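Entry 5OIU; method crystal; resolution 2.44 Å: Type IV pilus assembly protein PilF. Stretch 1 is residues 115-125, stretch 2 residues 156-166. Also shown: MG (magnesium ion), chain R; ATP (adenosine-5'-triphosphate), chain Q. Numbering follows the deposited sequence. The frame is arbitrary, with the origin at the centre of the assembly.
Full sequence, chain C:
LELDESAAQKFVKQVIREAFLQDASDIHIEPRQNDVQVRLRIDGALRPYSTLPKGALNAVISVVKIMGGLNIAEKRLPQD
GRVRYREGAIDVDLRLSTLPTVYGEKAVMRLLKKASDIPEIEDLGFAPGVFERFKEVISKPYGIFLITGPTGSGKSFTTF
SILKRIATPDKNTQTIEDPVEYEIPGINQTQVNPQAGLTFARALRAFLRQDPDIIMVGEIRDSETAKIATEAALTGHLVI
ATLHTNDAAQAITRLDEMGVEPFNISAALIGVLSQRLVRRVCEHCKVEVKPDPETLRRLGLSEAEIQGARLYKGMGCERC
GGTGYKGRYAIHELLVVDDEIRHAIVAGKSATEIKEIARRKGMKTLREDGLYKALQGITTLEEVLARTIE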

# COMPACT_ATOMS: atom_id res chain seq x y z
N ALA C 115 39.16 -9.42 -19.96
CA ALA C 115 38.06 -8.81 -20.68
C ALA C 115 38.49 -8.54 -22.11
O ALA C 115 39.60 -8.08 -22.37
CB ALA C 115 37.63 -7.50 -20.01
N SER C 116 37.60 -8.87 -23.04
CA SER C 116 37.83 -8.47 -24.42
C SER C 116 37.71 -6.96 -24.55
O SER C 116 37.17 -6.25 -23.69
CB SER C 116 36.83 -9.15 -25.34
OG SER C 116 36.85 -8.55 -26.63
N ASP C 117 38.25 -6.45 -25.66
CA ASP C 117 37.96 -5.08 -26.02
C ASP C 117 36.45 -4.88 -26.11
O ASP C 117 35.68 -5.84 -26.26
CB ASP C 117 38.65 -4.73 -27.34
CG ASP C 117 40.15 -4.85 -27.24
OD1 ASP C 117 40.64 -4.72 -26.09
OD2 ASP C 117 40.82 -5.07 -28.27
N ILE C 118 36.03 -3.64 -25.96
CA ILE C 118 34.60 -3.35 -26.06
C ILE C 118 34.18 -3.48 -27.52
O ILE C 118 34.80 -2.86 -28.40
CB ILE C 118 34.29 -1.97 -25.49
CG1 ILE C 118 34.86 -1.85 -24.08
CG2 ILE C 118 32.78 -1.70 -25.47
CD1 ILE C 118 35.38 -0.48 -23.75
N PRO C 119 33.15 -4.26 -27.82
CA PRO C 119 32.73 -4.48 -29.21
C PRO C 119 31.71 -3.44 -29.67
O PRO C 119 31.14 -2.68 -28.88
CB PRO C 119 32.07 -5.85 -29.14
CG PRO C 119 31.45 -5.87 -27.75
CD PRO C 119 32.27 -4.95 -26.87
N GLU C 120 31.49 -3.43 -30.98
CA GLU C 120 30.36 -2.69 -31.53
C GLU C 120 29.06 -3.36 -31.10
O GLU C 120 29.02 -4.56 -30.83
CB GLU C 120 30.46 -2.61 -33.05
CG GLU C 120 31.63 -1.75 -33.59
CD GLU C 120 31.72 -0.36 -32.93
OE1 GLU C 120 30.69 0.36 -32.83
OE2 GLU C 120 32.84 0.00 -32.50
N ILE C 121 27.99 -2.57 -31.05
CA ILE C 121 26.73 -3.10 -30.54
C ILE C 121 26.21 -4.28 -31.35
O ILE C 121 25.32 -5.00 -30.89
CB ILE C 121 25.68 -1.99 -30.47
CG1 ILE C 121 25.54 -1.31 -31.82
CG2 ILE C 121 25.98 -1.00 -29.34
CD1 ILE C 121 24.22 -0.59 -31.94
N GLU C 122 26.73 -4.49 -32.56
CA GLU C 122 26.24 -5.55 -33.44
C GLU C 122 26.81 -6.91 -33.08
O GLU C 122 26.29 -7.92 -33.56
CB GLU C 122 26.56 -5.21 -34.90
CG GLU C 122 25.70 -4.08 -35.47
CD GLU C 122 26.28 -2.68 -35.22
OE1 GLU C 122 25.54 -1.69 -35.46
OE2 GLU C 122 27.46 -2.58 -34.78
N ASP C 123 27.85 -6.96 -32.25
CA ASP C 123 28.39 -8.21 -31.72
C ASP C 123 28.04 -8.41 -30.25
O ASP C 123 28.78 -9.06 -29.51
CB ASP C 123 29.91 -8.27 -31.89
CG ASP C 123 30.36 -7.88 -33.29
OD1 ASP C 123 29.87 -8.51 -34.24
OD2 ASP C 123 31.21 -6.95 -33.43
N LEU C 124 26.93 -7.83 -29.79
CA LEU C 124 26.52 -8.01 -28.41
C LEU C 124 25.65 -9.23 -28.20
O LEU C 124 25.23 -9.47 -27.07
CB LEU C 124 25.76 -6.78 -27.90
CG LEU C 124 26.61 -5.63 -27.40
CD1 LEU C 124 25.69 -4.45 -27.08
CD2 LEU C 124 27.38 -6.06 -26.20
N GLY C 125 25.32 -9.96 -29.27
CA GLY C 125 24.52 -11.16 -29.19
C GLY C 125 23.02 -10.99 -29.29
O GLY C 125 22.29 -11.93 -28.96
N SER C 156 28.05 -3.57 -17.41
CA SER C 156 29.01 -2.56 -17.82
C SER C 156 29.52 -2.81 -19.24
O SER C 156 29.74 -1.87 -20.01
CB SER C 156 30.15 -2.50 -16.83
OG SER C 156 29.68 -1.90 -15.65
N PHE C 157 29.70 -4.07 -19.62
CA PHE C 157 30.18 -4.37 -20.96
C PHE C 157 29.17 -3.92 -22.00
O PHE C 157 29.53 -3.32 -23.01
CB PHE C 157 30.45 -5.87 -21.07
CG PHE C 157 31.23 -6.27 -22.27
CD1 PHE C 157 32.62 -6.21 -22.27
CD2 PHE C 157 30.57 -6.80 -23.39
CE1 PHE C 157 33.36 -6.64 -23.38
CE2 PHE C 157 31.30 -7.23 -24.49
CZ PHE C 157 32.69 -7.15 -24.50
N THR C 158 27.88 -4.20 -21.76
CA THR C 158 26.84 -3.71 -22.66
C THR C 158 26.80 -2.18 -22.69
O THR C 158 26.73 -1.57 -23.76
CB THR C 158 25.48 -4.27 -22.23
OG1 THR C 158 25.43 -5.65 -22.59
CG2 THR C 158 24.32 -3.52 -22.89
N THR C 159 26.89 -1.56 -21.51
CA THR C 159 26.80 -0.11 -21.39
C THR C 159 27.86 0.59 -22.24
O THR C 159 27.56 1.53 -22.98
CB THR C 159 26.95 0.29 -19.92
OG1 THR C 159 25.75 -0.10 -19.21
CG2 THR C 159 27.20 1.77 -19.80
N PHE C 160 29.11 0.12 -22.16
CA PHE C 160 30.19 0.81 -22.86
C PHE C 160 30.14 0.57 -24.35
O PHE C 160 30.50 1.46 -25.14
CB PHE C 160 31.52 0.38 -22.27
CG PHE C 160 31.87 1.16 -21.07
CD1 PHE C 160 32.42 2.42 -21.18
CD2 PHE C 160 31.57 0.66 -19.81
CE1 PHE C 160 32.72 3.17 -20.05
CE2 PHE C 160 31.87 1.40 -18.68
CZ PHE C 160 32.44 2.66 -18.79
N SER C 161 29.66 -0.61 -24.77
CA SER C 161 29.33 -0.82 -26.17
C SER C 161 28.35 0.23 -26.68
O SER C 161 28.53 0.78 -27.77
CB SER C 161 28.75 -2.22 -26.34
OG SER C 161 28.62 -2.52 -27.71
N ILE C 162 27.30 0.52 -25.89
CA ILE C 162 26.36 1.57 -26.25
C ILE C 162 27.09 2.89 -26.48
O ILE C 162 27.03 3.49 -27.56
CB ILE C 162 25.28 1.72 -25.16
CG1 ILE C 162 24.42 0.46 -25.06
CG2 ILE C 162 24.45 2.99 -25.39
CD1 ILE C 162 23.25 0.62 -24.11
N LEU C 163 27.81 3.35 -25.44
CA LEU C 163 28.57 4.59 -25.51
C LEU C 163 29.54 4.61 -26.69
O LEU C 163 29.76 5.65 -27.31
CB LEU C 163 29.33 4.81 -24.19
CG LEU C 163 28.50 5.02 -22.91
CD1 LEU C 163 29.38 5.49 -21.77
CD2 LEU C 163 27.32 6.00 -23.11
N LYS C 164 30.11 3.45 -27.04
CA LYS C 164 30.95 3.37 -28.23
C LYS C 164 30.20 3.84 -29.47
O LYS C 164 30.76 4.54 -30.32
CB LYS C 164 31.46 1.94 -28.43
CG LYS C 164 32.84 1.87 -29.04
CD LYS C 164 33.36 0.43 -29.00
CE LYS C 164 34.71 0.29 -29.71
NZ LYS C 164 35.69 -0.46 -28.85
N ARG C 165 28.92 3.49 -29.58
CA ARG C 165 28.15 3.93 -30.74
C ARG C 165 27.75 5.40 -30.63
O ARG C 165 27.94 6.17 -31.57
CB ARG C 165 26.91 3.06 -30.93
CG ARG C 165 26.07 3.45 -32.14
CD ARG C 165 26.86 3.41 -33.46
NE ARG C 165 27.69 2.21 -33.60
CZ ARG C 165 27.26 1.04 -34.07
NH1 ARG C 165 26.01 0.90 -34.47
NH2 ARG C 165 28.08 -0.00 -34.13
N ILE C 166 27.19 5.83 -29.49
CA ILE C 166 26.46 7.09 -29.46
C ILE C 166 27.27 8.29 -28.96
O ILE C 166 26.77 9.42 -29.07
CB ILE C 166 25.16 6.98 -28.63
CG1 ILE C 166 25.47 6.81 -27.13
CG2 ILE C 166 24.27 5.87 -29.18
CD1 ILE C 166 24.26 6.84 -26.24
MG MG R . 29.46 -3.37 -14.00
PG ATP Q . 29.18 -5.94 -11.99
O1G ATP Q . 27.93 -6.57 -11.37
O2G ATP Q . 29.06 -4.45 -12.23
O3G ATP Q . 30.47 -6.30 -11.30
PB ATP Q . 28.62 -6.34 -14.78
O1B ATP Q . 27.18 -6.75 -14.62
O2B ATP Q . 28.99 -4.94 -15.21
O3B ATP Q . 29.42 -6.66 -13.42
PA ATP Q . 30.68 -6.94 -16.60
O1A ATP Q . 30.56 -6.10 -17.85
O2A ATP Q . 31.64 -6.50 -15.53
O3A ATP Q . 29.29 -7.30 -15.88
O5' ATP Q . 31.13 -8.37 -17.17
C5' ATP Q . 31.41 -9.47 -16.31
C4' ATP Q . 32.24 -10.46 -17.13
O4' ATP Q . 31.48 -10.99 -18.22
C3' ATP Q . 33.44 -9.75 -17.72
O3' ATP Q . 34.53 -10.67 -17.54
C2' ATP Q . 33.04 -9.51 -19.17
O2' ATP Q . 34.14 -9.39 -20.09
C1' ATP Q . 32.10 -10.69 -19.46
N9 ATP Q . 31.04 -10.37 -20.43
C8 ATP Q . 30.22 -9.30 -20.35
N7 ATP Q . 29.34 -9.28 -21.39
C5 ATP Q . 29.60 -10.35 -22.16
C6 ATP Q . 29.03 -10.91 -23.41
N6 ATP Q . 28.00 -10.30 -24.06
N1 ATP Q . 29.58 -12.05 -23.89
C2 ATP Q . 30.60 -12.65 -23.25
N3 ATP Q . 31.16 -12.20 -22.11
C4 ATP Q . 30.71 -11.07 -21.52
O HOH W 1 31.26 -4.23 -14.16
O HOH W 2 30.28 -1.72 -12.93
O HOH W 3 27.80 -2.56 -13.44

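Stretch 1 is mostly loop, laid along a helix that offers it Phe157, Ser161 and, a turn further on, Lys164 and Arg165. The loop opens with backbone rather than side chains. Ser116 O lies at the edge of the Phe157 ring, 3.8 Å from Phe157 CE1, while the Ser116 hydroxyl stays within the loop, OG donating to Asp117 O at 3.0 Å, although this residue is poorly ordered.

Ile118 does two jobs. Its CG2 packs 4.0 Å from Phe160 CB, and its carbonyl takes a short hydrogen bond, Lys164 NZ to Ile118 O at 2.6 Å. Pro119 follows the same rule: CD sits 3.3 Å from Phe157 CZ, and Pro119 O accepts from Ser161 OG at 2.8 Å. Neither of these successive carbonyls has a backbone hydrogen bond within the loop, and the helix supplies a side-chain donor to each.

Glu120 points its CA-to-CB bond away, yet the side chain folds back so that OE1 meets Arg165 NH2 at 2.9 Å in a salt bridge. Ile121 points toward the helix and lays CG1 over one face of the Arg165 guanidinium, leaving the edge to the acids. The backbones are also close here, with Ile121 CA 5.6 Å from Ser161 CA. Glu122 completes the arrangement with a two-pronged salt bridge: Arg165 NH1 donates to Glu122 OE1 at 2.8 Å and Arg165 NH2 to Glu122 OE2 at 2.7 Å, both nearly straight.

After the short 3-10 segment at 121-122, Leu124 again points toward the helix, where CD1 lies 3.6 Å from Ser161 OG and CD2 4.3 Å from Phe157 CD2. Gly125 ends the stretch out of reach; its backbone angles alone call for glycine.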